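Local coordinates for protein yahD a copper inducible hydrolase (Lactococcus lactis subsp. lactis, PDB 3OG9), which is probably a hydrolase of the alpha/beta hydrolase fold, induced by copper and able to bind D-malate, at residues E34-I39 and I105-S110; L117-F120 and N126-K129; M38-H43 and K203-T208. All coordinates share one frame; numbering follows the deposited sequence. Where two conformers were deposited one is given.

How the contacts relate
Contacts 1 and 2 lie deep in the chain, their centres about 9 and 8 Å from its centre. Contact 3 is further out, at about 16 Å, but its touching residues are buried. Contacts 1 and 3 both use helix 33-39, and I39 serves in each. Contact 2 belongs to helix 111-121, on the other face of the sheet. All three join their segments by apolar side chains, with aromatic rings in contact 2 and aliphatic groups in the others. Polar chemistry differs: contact 1 reaches the malate site through S110, while contacts 2 and 3 hold lysine salt bridges within one segment. A probable hydrogen bond, A106 N to K129 O at 3.1 Å, joins contacts 1 and 2.

Contact 1 of 3, residues E34-I39 and I105-S110; sequences EIAEMI and IAIGYS. With MLT (D-malate), chain C.
I39 and I107 point their side chains at each other and meet tip to tip. The end methyl CD1 of I39 comes to 4.1 Å from the branch methyl CG2 of I107. The other branch of I107 goes to a different partner. Its CG1 is anti to the carbonyl carbon (chi1 -57°), and the arm then runs out straight. This carries CD1 to the CB of A36, at 4.2 Å. I107 therefore spreads its two branches over A36 and I39, one helical turn apart on helix 33-39.

Strand 105-109 lies inside the parallel part of the sheet, between strands 19-22 and 129-133. Helix 33-39 packs over one face of it. L21 and F133, on these flanking strands, also touch I107, and V198 of helix 195-208 touches I39. The strand then ends in what is probably the nucleophile elbow of an alpha/beta hydrolase. S110 takes a strained backbone there, with positive phi (phi 55°, psi -120°). It is part of the D-malate site and takes no part in the helix packing. Its OG lies 2.6 Å from O4 of the malate and is hydrogen-bonded to H191, consistent with a catalytic Ser-His pair. The CB of S110 sits 3.9 Å above one face of the Y109 ring, offset toward the rim. The OH of Y109 bonds to H191 O and L193 N.

Contact 2 of 3, residues L117-F120 and N126-K129; sequences LNMF and NFDK
The beta-alpha-beta crossover from strand 105-109 through helix 111-121 to strand 129-133 is closed here, where M119 and F120 of the helix meet F127 of the return loop. F120 brings its CD1 to the edge of the F127 ring, near that ring's plane. CD1 of F120 lies 4.0 Å from CD2 of F127, and the two side chains cross obliquely. The CG of F120 is anti to the backbone N (chi1 -165°), which swings the ring out alongside the loop. Its CE1 edge then faces the backbone carbonyl of F127, with CE1 3.4 Å from F127 O and the oxygen near the plane of the F120 ring. That oxygen also accepts a hydrogen bond from K150 NZ.

M119 takes the next part of the F127 ring edge. Its chain bends at the sulfur (chi3 -51°) and puts the methyl CE 4.0 Å from CZ of F127. Helix 111-121 is the one that follows S110, at the probable nucleophile elbow, so F127 packs against the far part of the nucleophile helix. On the sheet side, A106 of strand 105-109 touches F127. Helix 76-97 reaches M119 through T83 and L86. With an alanine at F120, the CD2 edge and the carbonyl of F127 would probably lose the ring beside them, and a gap would open between helix and loop.

D128 and K129 turn away from the helix. K129 NZ bonds D128 OD2 at 2.8 Å in a salt bridge, on the syn side but 27° out of the carboxylate plane.

Contact 3 of 3, residues M38-H43 and K203-T208; sequences MIAPSH and KWLTET
K203 O is gripped by two donors of its own helix. T206 OG1 donates to it at 2.7 Å, in the carbonyl plane and on a lone pair, with a C=O...donor angle of 132°. The backbone N of E207 donates at 3.2 Å. The hydroxyl of T206 thus folds back onto the helix backbone. Across the same turn, K203 NZ meets E207 OE2 in a salt bridge of 2.7 Å on the exposed side, with the lysine nitrogen nearly along the C-O axis.

The buried side of the helix carries the contact through L205. With chi1 at -164°, its CG lies beside its own carbonyl carbon and the side chain leans to the end of helix 33-39. A single methyl, CD2, does the touching. L205 CD2 lies 3.7 Å from A40 CB. I39 O is 3.8 Å from the same L205 CD2. The branch methyl CG2 of I39 is also near, 4.2 Å from L205 CD2. The side chains of I39 and L205 cross at about a right angle.

A40 is where the chain leaves the helix. A type II beta turn from A40 to H43 follows, closed by H43 N bonding to A40 O at 3.2 Å. S42 holds its third position with positive phi. H43 then bonds through ND1 to A17 O and through NE2 to K209 NZ. M38 O accepts from K202 NZ, a polar tie between the two helices. The pairing of an early helix with the C-terminal helix on one face of the central sheet is typical of the alpha/beta hydrolase fold.

Contact 1 of 3, residues E34-I39 and I105-S110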
ATOM      1  N   GLU A  34      13.148  -6.434   4.436  1.00  7.80           N
ATOM      2  CA  GLU A  34      14.295  -6.576   3.532  1.00  7.48           C
ATOM      3  C   GLU A  34      14.006  -6.060   2.148  1.00  7.84           C
ATOM      4  O   GLU A  34      14.894  -5.495   1.507  1.00  9.41           O
ATOM      5  CB  GLU A  34      14.779  -8.033   3.471  1.00  7.94           C
ATOM      6  CG  GLU A  34      15.515  -8.437   4.746  1.00  9.54           C
ATOM      7  CD  GLU A  34      16.097  -9.840   4.667  1.00 13.88           C
ATOM      8  OE1 GLU A  34      15.399 -10.754   4.190  1.00 11.70           O
ATOM      9  OE2 GLU A  34      17.258 -10.013   5.090  1.00 19.57           O
ATOM     10  N   ILE A  35      12.761  -6.209   1.692  1.00  7.32           N
ATOM     11  CA  ILE A  35      12.359  -5.671   0.402  1.00  8.06           C
ATOM     12  C   ILE A  35      12.498  -4.128   0.410  1.00  7.71           C
ATOM     13  O   ILE A  35      13.061  -3.531  -0.531  1.00  8.67           O
ATOM     14  CB  ILE A  35      10.888  -6.111   0.038  1.00  7.69           C
ATOM     15  CG1 ILE A  35      10.785  -7.626  -0.146  1.00 11.28           C
ATOM     16  CG2 ILE A  35      10.349  -5.442  -1.239  1.00  7.15           C
ATOM     17  CD1 ILE A  35      11.588  -8.124  -1.213  1.00 13.25           C
ATOM     18  N   ALA A  36      11.944  -3.489   1.436  1.00  6.95           N
ATOM     19  CA  ALA A  36      12.037  -2.009   1.547  1.00  7.66           C
ATOM     20  C   ALA A  36      13.491  -1.547   1.595  1.00  8.05           C
ATOM     21  O   ALA A  36      13.836  -0.539   1.001  1.00  8.67           O
ATOM     22  CB  ALA A  36      11.300  -1.495   2.801  1.00  7.15           C
ATOM     23  N   GLU A  37      14.326  -2.291   2.319  1.00  8.10           N
ATOM     24  CA  GLU A  37      15.750  -2.018   2.377  1.00  9.75           C
ATOM     25  C   GLU A  37      16.439  -2.065   0.994  1.00  9.29           C
ATOM     26  O   GLU A  37      17.381  -1.314   0.770  1.00  8.95           O
ATOM     27  CB  GLU A  37      16.441  -2.933   3.393  1.00 10.22           C
ATOM     28  CG  GLU A  37      16.183  -2.493   4.837  1.00 11.79           C
ATOM     29  CD  GLU A  37      16.481  -3.563   5.895  1.00 14.39           C
ATOM     30  OE1 GLU A  37      16.503  -3.190   7.097  1.00 19.61           O
ATOM     31  OE2 GLU A  37      16.686  -4.766   5.568  1.00 19.48           O
ATOM     32  N   MET A  38      15.952  -2.908   0.087  0.50  9.06           N
ATOM     33  CA  MET A  38      16.458  -2.933  -1.303  0.50 10.08           C
ATOM     34  C   MET A  38      15.917  -1.779  -2.157  0.50  9.01           C
ATOM     35  O   MET A  38      16.643  -1.207  -2.980  0.50  8.43           O
ATOM     36  CB  MET A  38      16.158  -4.281  -1.990  0.50  9.96           C
ATOM     37  CG  MET A  38      16.970  -5.449  -1.454  0.50 11.82           C
ATOM     38  SD  MET A  38      17.004  -6.931  -2.510  0.50 14.35           S
ATOM     39  CE  MET A  38      17.966  -6.308  -3.890  0.50 15.14           C
ATOM     40  N   ILE A  39      14.649  -1.432  -1.953  1.00  8.33           N
ATOM     41  CA  ILE A  39      14.008  -0.378  -2.715  1.00  7.69           C
ATOM     42  C   ILE A  39      14.526   1.023  -2.353  1.00  8.16           C
ATOM     43  O   ILE A  39      14.775   1.856  -3.238  1.00  7.93           O
ATOM     44  CB  ILE A  39      12.490  -0.442  -2.525  1.00  7.64           C
ATOM     45  CG1 ILE A  39      11.933  -1.742  -3.128  1.00  6.71           C
ATOM     46  CG2 ILE A  39      11.772   0.802  -3.144  1.00  7.20           C
ATOM     47  CD1 ILE A  39      10.461  -1.982  -2.775  1.00  5.66           C
ATOM     48  N   ILE A 105       6.642   7.445   2.103  1.00  7.31           N
ATOM     49  CA  ILE A 105       6.524   6.619   0.908  1.00  7.00           C
ATOM     50  C   ILE A 105       5.895   5.316   1.385  1.00  6.33           C
ATOM     51  O   ILE A 105       6.498   4.598   2.164  1.00  5.80           O
ATOM     52  CB  ILE A 105       7.869   6.333   0.282  1.00  6.54           C
ATOM     53  CG1 ILE A 105       8.563   7.630  -0.169  1.00  7.55           C
ATOM     54  CG2 ILE A 105       7.733   5.369  -0.943  1.00  7.97           C
ATOM     55  CD1 ILE A 105      10.080   7.376  -0.411  1.00  9.55           C
ATOM     56  N   ALA A 106       4.671   5.046   0.948  1.00  6.46           N
ATOM     57  CA  ALA A 106       4.012   3.779   1.279  1.00  5.63           C
ATOM     58  C   ALA A 106       4.469   2.731   0.322  1.00  5.86           C
ATOM     59  O   ALA A 106       4.506   2.969  -0.902  1.00  5.79           O
ATOM     60  CB  ALA A 106       2.470   3.893   1.220  1.00  6.58           C
ATOM     61  N   ILE A 107       4.839   1.578   0.888  1.00  4.72           N
ATOM     62  CA  ILE A 107       5.230   0.391   0.116  1.00  4.76           C
ATOM     63  C   ILE A 107       4.355  -0.744   0.620  1.00  4.49           C
ATOM     64  O   ILE A 107       4.441  -1.131   1.785  1.00  4.61           O
ATOM     65  CB  ILE A 107       6.734   0.033   0.303  1.00  5.09           C
ATOM     66  CG1 ILE A 107       7.645   1.226  -0.093  1.00  4.31           C
ATOM     67  CG2 ILE A 107       7.079  -1.215  -0.558  1.00  3.84           C
ATOM     68  CD1 ILE A 107       9.133   1.011   0.204  1.00  5.93           C
ATOM     69  N   GLY A 108       3.474  -1.245  -0.240  1.00  4.82           N
ATOM     70  CA  GLY A 108       2.539  -2.282   0.170  1.00  5.23           C
ATOM     71  C   GLY A 108       2.538  -3.409  -0.828  1.00  5.31           C
ATOM     72  O   GLY A 108       2.900  -3.237  -2.014  1.00  5.41           O
ATOM     73  N   TYR A 109       2.106  -4.569  -0.369  1.00  5.97           N
ATOM     74  CA  TYR A 109       1.969  -5.715  -1.248  1.00  6.32           C
ATOM     75  C   TYR A 109       0.557  -6.278  -1.039  1.00  6.18           C
ATOM     76  O   TYR A 109       0.174  -6.548   0.095  1.00  5.77           O
ATOM     77  CB  TYR A 109       3.036  -6.740  -0.888  1.00  5.99           C
ATOM     78  CG  TYR A 109       2.900  -8.101  -1.557  1.00  9.25           C
ATOM     79  CD1 TYR A 109       2.382  -8.226  -2.849  1.00  7.69           C
ATOM     80  CD2 TYR A 109       3.300  -9.258  -0.882  1.00  8.91           C
ATOM     81  CE1 TYR A 109       2.268  -9.481  -3.464  1.00  8.63           C
ATOM     82  CE2 TYR A 109       3.195 -10.512  -1.482  1.00  9.99           C
ATOM     83  CZ  TYR A 109       2.664 -10.614  -2.758  1.00 11.92           C
ATOM     84  OH  TYR A 109       2.561 -11.860  -3.338  1.00 12.80           O
ATOM     85  N   SER A 110      -0.201  -6.417  -2.128  1.00  6.00           N
ATOM     86  CA  SER A 110      -1.548  -7.043  -2.087  1.00  7.54           C
ATOM     87  C   SER A 110      -2.482  -6.361  -1.068  1.00  6.41           C
ATOM     88  O   SER A 110      -2.712  -5.158  -1.156  1.00  6.03           O
ATOM     89  CB  SER A 110      -1.379  -8.543  -1.825  1.00  6.73           C
ATOM     90  OG  SER A 110      -2.538  -9.269  -2.225  1.00 13.85           O
TER
HETATM   91  C1  MLT C 500      -7.613  -7.794  -0.365  1.00 18.36           C
HETATM   92  O1  MLT C 500      -8.267  -8.311   0.581  1.00 16.02           O
HETATM   93  O2  MLT C 500      -7.020  -6.700  -0.205  1.00 13.79           O
HETATM   94  C2  MLT C 500      -7.557  -8.478  -1.713  1.00 21.36           C
HETATM   95  O3  MLT C 500      -8.352  -9.650  -1.742  1.00 24.21           O
HETATM   96  C3  MLT C 500      -6.119  -8.788  -2.130  1.00 22.27           C
HETATM   97  C4  MLT C 500      -5.452  -9.829  -1.262  1.00 25.72           C
HETATM   98  O4  MLT C 500      -4.668 -10.623  -1.824  1.00 28.98           O
HETATM   99  O5  MLT C 500      -5.620  -9.929  -0.018  1.00 22.41           O

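Contact 2 of 3, residues L117-F120 and N126-K129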
ATOM      1  N   LEU A 117      -3.537   2.479  -0.995  1.00  6.43           N
ATOM      2  CA  LEU A 117      -4.148   3.098  -2.162  1.00  6.71           C
ATOM      3  C   LEU A 117      -5.522   3.665  -1.846  1.00  6.29           C
ATOM      4  O   LEU A 117      -5.879   4.763  -2.278  1.00  5.90           O
ATOM      5  CB  LEU A 117      -4.255   2.075  -3.271  1.00  5.79           C
ATOM      6  CG  LEU A 117      -2.952   1.759  -3.974  1.00  6.58           C
ATOM      7  CD1 LEU A 117      -3.189   0.511  -4.843  1.00  7.05           C
ATOM      8  CD2 LEU A 117      -2.467   2.958  -4.803  1.00  7.69           C
ATOM      9  N   ASN A 118      -6.282   2.928  -1.048  1.00  5.41           N
ATOM     10  CA  ASN A 118      -7.584   3.426  -0.620  1.00  6.46           C
ATOM     11  C   ASN A 118      -7.498   4.659   0.305  1.00  7.06           C
ATOM     12  O   ASN A 118      -8.224   5.633   0.099  1.00  6.44           O
ATOM     13  CB  ASN A 118      -8.390   2.288   0.017  1.00  6.62           C
ATOM     14  CG  ASN A 118      -9.826   2.700   0.330  1.00  9.61           C
ATOM     15  OD1 ASN A 118     -10.120   3.148   1.434  1.00 10.59           O
ATOM     16  ND2 ASN A 118     -10.717   2.550  -0.649  1.00 11.89           N
ATOM     17  N   MET A 119      -6.606   4.621   1.301  1.00  8.29           N
ATOM     18  CA  MET A 119      -6.356   5.772   2.182  1.00  9.52           C
ATOM     19  C   MET A 119      -5.951   7.033   1.408  1.00  9.90           C
ATOM     20  O   MET A 119      -6.398   8.137   1.732  1.00 10.89           O
ATOM     21  CB  MET A 119      -5.270   5.434   3.192  1.00  8.70           C
ATOM     22  CG  MET A 119      -5.810   4.516   4.303  1.00 10.05           C
ATOM     23  SD  MET A 119      -4.615   4.132   5.596  1.00 15.41           S
ATOM     24  CE  MET A 119      -3.215   3.577   4.651  1.00 14.63           C
ATOM     25  N   PHE A 120      -5.119   6.838   0.396  1.00  8.86           N
ATOM     26  CA  PHE A 120      -4.574   7.923  -0.437  1.00  9.46           C
ATOM     27  C   PHE A 120      -5.734   8.554  -1.203  1.00  9.75           C
ATOM     28  O   PHE A 120      -5.919   9.798  -1.195  1.00  9.31           O
ATOM     29  CB  PHE A 120      -3.599   7.292  -1.423  1.00  9.40           C
ATOM     30  CG  PHE A 120      -2.682   8.264  -2.114  1.00  8.57           C
ATOM     31  CD1 PHE A 120      -2.002   9.238  -1.390  1.00 11.31           C
ATOM     32  CD2 PHE A 120      -2.454   8.153  -3.476  1.00 10.46           C
ATOM     33  CE1 PHE A 120      -1.102  10.126  -2.021  1.00 12.79           C
ATOM     34  CE2 PHE A 120      -1.556   9.023  -4.119  1.00 11.06           C
ATOM     35  CZ  PHE A 120      -0.877  10.011  -3.373  1.00 10.88           C
ATOM     36  N   ASN A 126      -1.839  11.888   3.566  1.00 13.22           N
ATOM     37  CA  ASN A 126      -1.128  12.597   2.506  1.00 13.65           C
ATOM     38  C   ASN A 126       0.284  12.021   2.278  1.00 12.97           C
ATOM     39  O   ASN A 126       1.300  12.702   2.522  1.00 12.85           O
ATOM     40  CB  ASN A 126      -1.061  14.084   2.867  1.00 14.63           C
ATOM     41  CG  ASN A 126      -0.569  14.945   1.713  1.00 15.78           C
ATOM     42  OD1 ASN A 126      -0.870  14.690   0.541  1.00 20.19           O
ATOM     43  ND2 ASN A 126       0.212  15.950   2.045  1.00 19.69           N
ATOM     44  N   PHE A 127       0.347  10.769   1.818  1.00 11.39           N
ATOM     45  CA  PHE A 127       1.640  10.180   1.409  1.00 10.60           C
ATOM     46  C   PHE A 127       2.293  11.024   0.305  1.00  9.27           C
ATOM     47  O   PHE A 127       1.607  11.593  -0.559  1.00 10.30           O
ATOM     48  CB  PHE A 127       1.475   8.763   0.832  1.00 10.37           C
ATOM     49  CG  PHE A 127       0.958   7.731   1.808  1.00 10.73           C
ATOM     50  CD1 PHE A 127       1.688   7.388   2.940  1.00 11.24           C
ATOM     51  CD2 PHE A 127      -0.243   7.069   1.542  1.00 10.88           C
ATOM     52  CE1 PHE A 127       1.213   6.406   3.832  1.00 12.15           C
ATOM     53  CE2 PHE A 127      -0.726   6.098   2.404  1.00 10.65           C
ATOM     54  CZ  PHE A 127      -0.001   5.767   3.557  1.00 10.46           C
ATOM     55  N   ASP A 128       3.616  11.054   0.301  1.00  9.33           N
ATOM     56  CA  ASP A 128       4.330  11.708  -0.790  1.00  9.77           C
ATOM     57  C   ASP A 128       4.296  10.849  -2.066  1.00  8.66           C
ATOM     58  O   ASP A 128       4.074  11.366  -3.175  1.00  7.24           O
ATOM     59  CB  ASP A 128       5.770  12.012  -0.388  1.00  9.12           C
ATOM     60  CG  ASP A 128       6.518  12.744  -1.486  1.00 14.67           C
ATOM     61  OD1 ASP A 128       6.019  13.810  -1.907  1.00 13.95           O
ATOM     62  OD2 ASP A 128       7.568  12.242  -1.942  1.00 17.07           O
ATOM     63  N   LYS A 129       4.532   9.540  -1.891  1.00  6.98           N
ATOM     64  CA  LYS A 129       4.533   8.564  -3.001  1.00  7.46           C
ATOM     65  C   LYS A 129       3.964   7.241  -2.521  1.00  7.45           C
ATOM     66  O   LYS A 129       3.930   6.990  -1.310  1.00  7.11           O
ATOM     67  CB  LYS A 129       5.953   8.251  -3.452  1.00  7.87           C
ATOM     68  CG  LYS A 129       6.685   9.391  -4.028  1.00 10.61           C
ATOM     69  CD  LYS A 129       8.041   8.984  -4.475  1.00 13.46           C
ATOM     70  CE  LYS A 129       8.671  10.150  -5.160  1.00 15.70           C
ATOM     71  NZ  LYS A 129       8.904  11.307  -4.240  1.00 19.20           N
TER

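Contact 3 of 3, residues M38-H43 and K203-T208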
ATOM      1  N   MET A  38      15.952  -2.908   0.087  0.50  9.06           N
ATOM      2  CA  MET A  38      16.458  -2.933  -1.303  0.50 10.08           C
ATOM      3  C   MET A  38      15.917  -1.779  -2.157  0.50  9.01           C
ATOM      4  O   MET A  38      16.643  -1.207  -2.980  0.50  8.43           O
ATOM      5  CB  MET A  38      16.158  -4.281  -1.990  0.50  9.96           C
ATOM      6  CG  MET A  38      16.970  -5.449  -1.454  0.50 11.82           C
ATOM      7  SD  MET A  38      17.004  -6.931  -2.510  0.50 14.35           S
ATOM      8  CE  MET A  38      17.966  -6.308  -3.890  0.50 15.14           C
ATOM      9  N   ILE A  39      14.649  -1.432  -1.953  1.00  8.33           N
ATOM     10  CA  ILE A  39      14.008  -0.378  -2.715  1.00  7.69           C
ATOM     11  C   ILE A  39      14.526   1.023  -2.353  1.00  8.16           C
ATOM     12  O   ILE A  39      14.775   1.856  -3.238  1.00  7.93           O
ATOM     13  CB  ILE A  39      12.490  -0.442  -2.525  1.00  7.64           C
ATOM     14  CG1 ILE A  39      11.933  -1.742  -3.128  1.00  6.71           C
ATOM     15  CG2 ILE A  39      11.772   0.802  -3.144  1.00  7.20           C
ATOM     16  CD1 ILE A  39      10.461  -1.982  -2.775  1.00  5.66           C
ATOM     17  N   ALA A  40      14.660   1.278  -1.057  1.00  8.54           N
ATOM     18  CA  ALA A  40      15.022   2.602  -0.560  1.00  8.99           C
ATOM     19  C   ALA A  40      16.099   2.465   0.503  1.00  9.44           C
ATOM     20  O   ALA A  40      15.802   2.621   1.688  1.00  9.19           O
ATOM     21  CB  ALA A  40      13.786   3.287   0.021  1.00  9.94           C
ATOM     22  N   PRO A  41      17.347   2.133   0.095  1.00 10.11           N
ATOM     23  CA  PRO A  41      18.405   1.917   1.086  1.00 10.45           C
ATOM     24  C   PRO A  41      18.582   3.119   2.016  1.00 10.42           C
ATOM     25  O   PRO A  41      18.552   4.260   1.541  1.00 10.37           O
ATOM     26  CB  PRO A  41      19.673   1.732   0.219  1.00 10.74           C
ATOM     27  CG  PRO A  41      19.161   1.150  -1.049  1.00 11.22           C
ATOM     28  CD  PRO A  41      17.850   1.909  -1.282  1.00 10.30           C
ATOM     29  N   SER A  42      18.743   2.849   3.317  1.00 10.78           N
ATOM     30  CA  SER A  42      19.033   3.872   4.339  1.00 10.96           C
ATOM     31  C   SER A  42      17.793   4.643   4.849  1.00  9.59           C
ATOM     32  O   SER A  42      17.903   5.419   5.798  1.00  9.00           O
ATOM     33  CB  SER A  42      20.093   4.894   3.859  1.00 12.40           C
ATOM     34  OG  SER A  42      21.267   4.317   3.288  1.00 15.22           O
ATOM     35  N   HIS A  43      16.630   4.464   4.221  1.00  8.38           N
ATOM     36  CA  HIS A  43      15.445   5.221   4.649  1.00  7.89           C
ATOM     37  C   HIS A  43      14.884   4.615   5.935  1.00  6.91           C
ATOM     38  O   HIS A  43      14.859   3.404   6.073  1.00  6.99           O
ATOM     39  CB  HIS A  43      14.358   5.236   3.559  1.00  6.44           C
ATOM     40  CG  HIS A  43      14.703   6.083   2.365  1.00  8.35           C
ATOM     41  ND1 HIS A  43      13.958   7.183   2.000  1.00 12.04           N
ATOM     42  CD2 HIS A  43      15.686   5.977   1.439  1.00  9.52           C
ATOM     43  CE1 HIS A  43      14.473   7.726   0.906  1.00 11.36           C
ATOM     44  NE2 HIS A  43      15.512   7.003   0.534  1.00  9.35           N
ATOM     45  N   LYS A 203      14.467   1.257  -9.093  1.00  7.44           N
ATOM     46  CA  LYS A 203      14.887   2.146 -10.176  1.00  9.10           C
ATOM     47  C   LYS A 203      13.968   3.358 -10.291  1.00  8.64           C
ATOM     48  O   LYS A 203      14.418   4.510 -10.411  1.00  8.57           O
ATOM     49  CB  LYS A 203      14.952   1.368 -11.483  1.00  9.15           C
ATOM     50  CG  LYS A 203      15.352   2.190 -12.718  1.00 12.66           C
ATOM     51  CD  LYS A 203      15.652   1.202 -13.863  1.00 18.33           C
ATOM     52  CE  LYS A 203      15.294   1.749 -15.222  1.00 23.87           C
ATOM     53  NZ  LYS A 203      15.734   3.160 -15.365  1.00 24.21           N
ATOM     54  N   TRP A 204      12.670   3.108 -10.250  1.00  8.80           N
ATOM     55  CA  TRP A 204      11.679   4.185 -10.297  1.00  8.38           C
ATOM     56  C   TRP A 204      11.882   5.188  -9.163  1.00  9.28           C
ATOM     57  O   TRP A 204      11.882   6.403  -9.402  1.00  8.88           O
ATOM     58  CB  TRP A 204      10.282   3.604 -10.214  1.00  8.19           C
ATOM     59  CG  TRP A 204       9.170   4.619 -10.150  1.00  6.73           C
ATOM     60  CD1 TRP A 204       8.601   5.274 -11.201  1.00  7.26           C
ATOM     61  CD2 TRP A 204       8.469   5.051  -8.976  1.00  7.66           C
ATOM     62  NE1 TRP A 204       7.578   6.086 -10.762  1.00  8.79           N
ATOM     63  CE2 TRP A 204       7.473   5.972  -9.400  1.00  7.13           C
ATOM     64  CE3 TRP A 204       8.580   4.756  -7.613  1.00  6.96           C
ATOM     65  CZ2 TRP A 204       6.604   6.600  -8.511  1.00  6.46           C
ATOM     66  CZ3 TRP A 204       7.677   5.385  -6.708  1.00  8.45           C
ATOM     67  CH2 TRP A 204       6.696   6.268  -7.175  1.00  6.02           C
ATOM     68  N   LEU A 205      12.118   4.696  -7.945  1.00  9.75           N
ATOM     69  CA  LEU A 205      12.356   5.605  -6.828  1.00 10.79           C
ATOM     70  C   LEU A 205      13.583   6.511  -7.032  1.00 12.19           C
ATOM     71  O   LEU A 205      13.504   7.704  -6.723  1.00 11.73           O
ATOM     72  CB  LEU A 205      12.460   4.857  -5.489  1.00 10.23           C
ATOM     73  CG  LEU A 205      12.335   5.734  -4.236  1.00 12.92           C
ATOM     74  CD1 LEU A 205      10.996   6.462  -4.135  1.00 11.75           C
ATOM     75  CD2 LEU A 205      12.506   4.885  -3.002  1.00 10.18           C
ATOM     76  N   THR A 206      14.694   5.965  -7.552  1.00 13.17           N
ATOM     77  CA  THR A 206      15.870   6.801  -7.934  1.00 15.38           C
ATOM     78  C   THR A 206      15.546   7.916  -8.940  1.00 16.18           C
ATOM     79  O   THR A 206      16.165   8.985  -8.925  1.00 15.95           O
ATOM     80  CB  THR A 206      17.080   5.978  -8.489  1.00 15.90           C
ATOM     81  OG1 THR A 206      16.858   5.601  -9.860  1.00 17.16           O
ATOM     82  CG2 THR A 206      17.322   4.757  -7.640  1.00 16.68           C
ATOM     83  N   GLU A 207      14.578   7.660  -9.811  1.00 17.27           N
ATOM     84  CA  GLU A 207      14.142   8.640 -10.812  1.00 19.20           C
ATOM     85  C   GLU A 207      13.207   9.670 -10.251  1.00 20.05           C
ATOM     86  O   GLU A 207      13.220  10.817 -10.687  1.00 20.23           O
ATOM     87  CB  GLU A 207      13.453   7.943 -11.984  1.00 19.48           C
ATOM     88  CG  GLU A 207      14.393   7.046 -12.735  1.00 22.23           C
ATOM     89  CD  GLU A 207      13.687   6.100 -13.674  1.00 28.04           C
ATOM     90  OE1 GLU A 207      12.482   6.292 -13.925  1.00 29.43           O
ATOM     91  OE2 GLU A 207      14.342   5.156 -14.162  1.00 29.83           O
ATOM     92  N   THR A 208      12.342   9.268  -9.320  0.50 20.36           N
ATOM     93  CA  THR A 208      11.302  10.177  -8.804  0.50 21.12           C
ATOM     94  C   THR A 208      11.639  10.802  -7.452  0.50 22.67           C
ATOM     95  O   THR A 208      11.111  11.866  -7.111  0.50 23.11           O
ATOM     96  CB  THR A 208       9.925   9.484  -8.654  0.50 20.83           C
ATOM     97  OG1 THR A 208      10.052   8.339  -7.801  0.50 18.07           O
ATOM     98  CG2 THR A 208       9.359   9.071 -10.005  0.50 19.67           C
TER